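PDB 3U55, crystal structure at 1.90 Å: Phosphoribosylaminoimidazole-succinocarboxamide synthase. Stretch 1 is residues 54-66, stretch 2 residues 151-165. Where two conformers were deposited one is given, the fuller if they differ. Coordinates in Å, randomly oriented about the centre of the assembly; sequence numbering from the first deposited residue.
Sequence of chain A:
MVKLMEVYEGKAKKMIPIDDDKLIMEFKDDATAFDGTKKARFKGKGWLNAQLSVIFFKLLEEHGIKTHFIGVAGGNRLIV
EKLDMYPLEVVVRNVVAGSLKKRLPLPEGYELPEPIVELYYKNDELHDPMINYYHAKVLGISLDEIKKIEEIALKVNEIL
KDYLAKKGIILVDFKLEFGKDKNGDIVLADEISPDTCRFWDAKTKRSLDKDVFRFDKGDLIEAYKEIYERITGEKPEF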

# COMPACT_ATOMS: atom_id res chain seq x y z
N VAL A 54 21.17 3.25 -21.46
CA VAL A 54 21.13 3.91 -22.77
C VAL A 54 20.33 3.09 -23.77
O VAL A 54 19.43 3.62 -24.44
CB VAL A 54 22.56 4.20 -23.30
CG1 VAL A 54 22.53 4.66 -24.75
CG2 VAL A 54 23.23 5.26 -22.45
N ILE A 55 20.63 1.79 -23.85
CA ILE A 55 19.91 0.89 -24.75
C ILE A 55 18.39 0.93 -24.47
O ILE A 55 17.59 1.11 -25.40
CB ILE A 55 20.43 -0.56 -24.66
CG1 ILE A 55 21.83 -0.66 -25.28
CG2 ILE A 55 19.47 -1.53 -25.35
CD1 ILE A 55 22.63 -1.87 -24.84
N PHE A 56 18.01 0.77 -23.21
CA PHE A 56 16.60 0.77 -22.84
C PHE A 56 15.92 2.12 -23.06
O PHE A 56 14.81 2.16 -23.58
CB PHE A 56 16.39 0.27 -21.40
CG PHE A 56 16.73 -1.19 -21.20
CD1 PHE A 56 16.16 -2.18 -22.00
CD2 PHE A 56 17.58 -1.58 -20.17
CE1 PHE A 56 16.46 -3.53 -21.80
CE2 PHE A 56 17.88 -2.92 -19.95
CZ PHE A 56 17.32 -3.90 -20.77
N PHE A 57 16.58 3.21 -22.67
CA PHE A 57 16.02 4.56 -22.90
C PHE A 57 15.76 4.82 -24.38
O PHE A 57 14.70 5.35 -24.74
CB PHE A 57 16.93 5.67 -22.36
CG PHE A 57 16.94 5.80 -20.86
CD1 PHE A 57 15.78 5.65 -20.11
CD2 PHE A 57 18.13 6.11 -20.19
CE1 PHE A 57 15.80 5.79 -18.72
CE2 PHE A 57 18.16 6.25 -18.80
CZ PHE A 57 17.00 6.08 -18.06
N LYS A 58 16.71 4.46 -25.23
CA LYS A 58 16.56 4.65 -26.67
C LYS A 58 15.39 3.85 -27.22
O LYS A 58 14.60 4.36 -28.02
CB LYS A 58 17.86 4.30 -27.41
CG LYS A 58 18.93 5.37 -27.31
CD LYS A 58 20.25 4.89 -27.90
CE LYS A 58 21.26 6.03 -27.99
NZ LYS A 58 22.60 5.53 -28.41
N LEU A 59 15.26 2.59 -26.78
CA LEU A 59 14.13 1.74 -27.17
C LEU A 59 12.78 2.35 -26.77
O LEU A 59 11.84 2.40 -27.58
CB LEU A 59 14.29 0.33 -26.59
CG LEU A 59 13.12 -0.66 -26.71
CD1 LEU A 59 12.96 -1.18 -28.13
CD2 LEU A 59 13.33 -1.82 -25.74
N LEU A 60 12.68 2.82 -25.53
CA LEU A 60 11.44 3.42 -25.04
C LEU A 60 11.09 4.71 -25.77
O LEU A 60 9.92 4.96 -26.09
CB LEU A 60 11.52 3.65 -23.53
CG LEU A 60 11.67 2.36 -22.70
CD1 LEU A 60 11.93 2.70 -21.25
CD2 LEU A 60 10.41 1.50 -22.84
N GLU A 61 12.10 5.52 -26.08
CA GLU A 61 11.90 6.76 -26.83
C GLU A 61 11.32 6.49 -28.22
O GLU A 61 10.45 7.22 -28.69
CB GLU A 61 13.20 7.56 -26.93
CG GLU A 61 13.62 8.27 -25.63
CD GLU A 61 12.84 9.54 -25.34
OE1 GLU A 61 13.04 10.12 -24.25
OE2 GLU A 61 12.02 9.97 -26.19
N GLU A 62 11.81 5.42 -28.86
CA GLU A 62 11.32 4.99 -30.17
C GLU A 62 9.85 4.59 -30.11
O GLU A 62 9.12 4.72 -31.10
CB GLU A 62 12.15 3.82 -30.70
CG GLU A 62 13.55 4.21 -31.18
CD GLU A 62 14.36 3.04 -31.71
OE1 GLU A 62 15.32 3.29 -32.47
OE2 GLU A 62 14.05 1.88 -31.38
N HIS A 63 9.43 4.11 -28.94
CA HIS A 63 8.05 3.72 -28.70
C HIS A 63 7.21 4.85 -28.08
O HIS A 63 6.11 4.61 -27.59
CB HIS A 63 8.01 2.48 -27.81
CG HIS A 63 8.26 1.20 -28.54
ND1 HIS A 63 9.52 0.76 -28.86
CD2 HIS A 63 7.40 0.27 -29.02
CE1 HIS A 63 9.43 -0.39 -29.50
NE2 HIS A 63 8.15 -0.71 -29.61
N GLY A 64 7.73 6.08 -28.11
CA GLY A 64 6.96 7.25 -27.66
C GLY A 64 6.93 7.53 -26.17
O GLY A 64 6.10 8.31 -25.70
N ILE A 65 7.83 6.90 -25.42
CA ILE A 65 7.98 7.18 -23.98
C ILE A 65 8.95 8.33 -23.78
O ILE A 65 10.08 8.28 -24.27
CB ILE A 65 8.50 5.93 -23.19
CG1 ILE A 65 7.59 4.71 -23.40
CG2 ILE A 65 8.65 6.26 -21.69
CD1 ILE A 65 6.16 4.90 -22.91
N LYS A 66 8.51 9.37 -23.07
CA LYS A 66 9.40 10.48 -22.71
C LYS A 66 10.34 10.07 -21.59
O LYS A 66 9.88 9.67 -20.52
CB LYS A 66 8.60 11.71 -22.27
CG LYS A 66 7.96 12.48 -23.40
CD LYS A 66 7.49 13.85 -22.92
CE LYS A 66 6.47 14.44 -23.88
NZ LYS A 66 5.16 13.75 -23.73
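Stretch 2 (151-165) EIALKVNEILKDYLA

The one direct polar link between these two stretches is made where a helix has just ended: the amine of Lys155 donates a hydrogen bond to the freed backbone carbonyl of His63, NZ to O 2.8 Å. A water bridges the next carbonyl, accepting from Lys155 NZ at 2.7 Å and donating to Gly64 O at 2.9 Å. Lysine suits this place because its chain, t at all four chi angles, spans the distance while its methylenes stay in apolar company; Lys155 CD lies 3.6 Å from Ile65 CD1.

Stretch 2 is helical throughout, from Glu151 to Ala165. It crosses helix 54-62 at 115°, with the axes 10.4 Å apart at closest approach, so the two helices cross a little past perpendicular, their N-to-C directions partly opposed. Leu60 lies opposite Val156 in the register, their CA atoms 6.9 Å apart, and Leu60 CD1 meets Val156 CG1 at 4.0 Å. Further along stretch 2, Leu160 CD2 packs 3.7 Å from Phe56 CD1, while Leu164 CD2 meets the edge of that ring, 3.9 Å from Phe56 CE1. Tyr163 turns a face to Leu59, whose CD2 stands 3.8 Å from the ring centroid in a CH-pi contact; a flat aromatic ring accommodates a methyl well here.

Ile159 points toward stretch 1, and its branched side chain serves several neighbours. Ile159 CG2 lies 3.9 Å from Leu60 CD2 and sits over the imidazole face of His63, 4.0 Å from the ring centroid, while Ile159 CD1 reaches His63 CB at 3.6 Å. That imidazole is held by His63 ND1 donating to Leu59 O at 3.1 Å. Gly64 follows with positive phi, a conformation that favours glycine, and the chain then brings Ile65 back onto stretch 2: its CG2 lies 4.0 Å from Val156 CG2 and 4.2 Å from Ile152 CG2, extending the apolar contact beyond the helix.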

# COMPACT_ATOMS: atom_id res chain seq x y z
N GLU A 151 0.07 4.49 -16.20
CA GLU A 151 -0.13 4.24 -17.63
C GLU A 151 1.21 4.14 -18.35
O GLU A 151 1.44 3.19 -19.12
CB GLU A 151 -1.00 5.36 -18.23
CG GLU A 151 -1.30 5.22 -19.70
CD GLU A 151 -2.19 6.34 -20.21
OE1 GLU A 151 -3.08 6.06 -21.04
OE2 GLU A 151 -2.02 7.51 -19.78
N ILE A 152 2.11 5.09 -18.08
CA ILE A 152 3.46 5.06 -18.64
C ILE A 152 4.19 3.78 -18.20
O ILE A 152 4.73 3.06 -19.03
CB ILE A 152 4.29 6.31 -18.23
CG1 ILE A 152 3.69 7.60 -18.82
CG2 ILE A 152 5.74 6.16 -18.70
CD1 ILE A 152 4.21 8.90 -18.14
N ALA A 153 4.17 3.50 -16.89
CA ALA A 153 4.85 2.32 -16.35
C ALA A 153 4.36 1.02 -16.98
O ALA A 153 5.16 0.14 -17.30
CB ALA A 153 4.68 2.26 -14.83
N LEU A 154 3.04 0.91 -17.17
CA LEU A 154 2.47 -0.28 -17.80
C LEU A 154 2.83 -0.41 -19.28
O LEU A 154 3.04 -1.52 -19.77
CB LEU A 154 0.95 -0.34 -17.60
CG LEU A 154 0.49 -0.70 -16.19
CD1 LEU A 154 -1.01 -0.52 -16.05
CD2 LEU A 154 0.90 -2.13 -15.81
N LYS A 155 2.90 0.71 -19.99
CA LYS A 155 3.37 0.69 -21.39
C LYS A 155 4.85 0.30 -21.47
O LYS A 155 5.22 -0.58 -22.27
CB LYS A 155 3.11 2.04 -22.08
CG LYS A 155 3.64 2.10 -23.51
CD LYS A 155 3.21 3.35 -24.25
CE LYS A 155 3.96 3.42 -25.59
NZ LYS A 155 3.60 4.64 -26.37
N VAL A 156 5.68 0.93 -20.65
CA VAL A 156 7.10 0.56 -20.51
C VAL A 156 7.24 -0.93 -20.27
O VAL A 156 8.06 -1.61 -20.91
CB VAL A 156 7.78 1.35 -19.36
CG1 VAL A 156 9.17 0.78 -19.04
CG2 VAL A 156 7.87 2.85 -19.72
N ASN A 157 6.43 -1.45 -19.35
CA ASN A 157 6.42 -2.89 -19.07
C ASN A 157 6.22 -3.71 -20.34
O ASN A 157 7.00 -4.60 -20.61
CB ASN A 157 5.38 -3.24 -18.01
CG ASN A 157 5.43 -4.71 -17.60
OD1 ASN A 157 6.51 -5.29 -17.42
ND2 ASN A 157 4.26 -5.31 -17.45
N GLU A 158 5.18 -3.39 -21.11
CA GLU A 158 4.89 -4.13 -22.35
C GLU A 158 6.07 -4.13 -23.32
O GLU A 158 6.46 -5.18 -23.83
CB GLU A 158 3.62 -3.60 -23.03
CG GLU A 158 2.32 -3.89 -22.27
CD GLU A 158 2.11 -5.38 -21.98
OE1 GLU A 158 2.07 -5.76 -20.79
OE2 GLU A 158 2.01 -6.17 -22.95
N ILE A 159 6.63 -2.94 -23.56
CA ILE A 159 7.77 -2.77 -24.47
C ILE A 159 9.00 -3.57 -24.02
O ILE A 159 9.59 -4.30 -24.83
CB ILE A 159 8.18 -1.28 -24.61
CG1 ILE A 159 7.01 -0.45 -25.16
CG2 ILE A 159 9.43 -1.13 -25.49
CD1 ILE A 159 6.99 1.00 -24.68
N LEU A 160 9.37 -3.43 -22.75
CA LEU A 160 10.55 -4.11 -22.22
C LEU A 160 10.37 -5.63 -22.18
O LEU A 160 11.26 -6.36 -22.61
CB LEU A 160 10.93 -3.59 -20.83
CG LEU A 160 11.34 -2.12 -20.70
CD1 LEU A 160 11.67 -1.82 -19.25
CD2 LEU A 160 12.52 -1.77 -21.61
N LYS A 161 9.22 -6.08 -21.70
CA LYS A 161 8.95 -7.51 -21.59
C LYS A 161 8.96 -8.18 -22.96
O LYS A 161 9.55 -9.25 -23.11
CB LYS A 161 7.68 -7.81 -20.78
CG LYS A 161 6.35 -7.69 -21.53
CD LYS A 161 5.19 -7.41 -20.57
CE LYS A 161 4.98 -8.52 -19.58
NZ LYS A 161 4.13 -9.61 -20.13
N ASP A 162 8.34 -7.55 -23.96
CA ASP A 162 8.32 -8.07 -25.34
C ASP A 162 9.72 -8.14 -25.93
O ASP A 162 10.13 -9.17 -26.49
CB ASP A 162 7.43 -7.21 -26.25
CG ASP A 162 5.94 -7.37 -25.96
OD1 ASP A 162 5.55 -8.33 -25.25
OD2 ASP A 162 5.16 -6.52 -26.44
N TYR A 163 10.46 -7.05 -25.79
CA TYR A 163 11.83 -6.92 -26.30
C TYR A 163 12.76 -7.96 -25.67
O TYR A 163 13.58 -8.58 -26.37
CB TYR A 163 12.34 -5.50 -26.03
CG TYR A 163 13.79 -5.24 -26.38
CD1 TYR A 163 14.15 -4.88 -27.68
CD2 TYR A 163 14.79 -5.33 -25.42
CE1 TYR A 163 15.48 -4.63 -28.01
CE2 TYR A 163 16.12 -5.09 -25.73
CZ TYR A 163 16.46 -4.73 -27.03
OH TYR A 163 17.77 -4.49 -27.34
N LEU A 164 12.64 -8.14 -24.36
CA LEU A 164 13.52 -9.05 -23.63
C LEU A 164 13.17 -10.52 -23.87
O LEU A 164 14.07 -11.36 -23.95
CB LEU A 164 13.52 -8.72 -22.13
CG LEU A 164 14.15 -7.37 -21.72
CD1 LEU A 164 13.75 -6.98 -20.31
CD2 LEU A 164 15.67 -7.39 -21.86
N ALA A 165 11.88 -10.82 -24.02
CA ALA A 165 11.43 -12.18 -24.30
C ALA A 165 11.94 -12.70 -25.65
O ALA A 165 12.23 -13.89 -25.81
CB ALA A 165 9.91 -12.27 -24.23
O HOH W 1 3.48 7.05 -25.22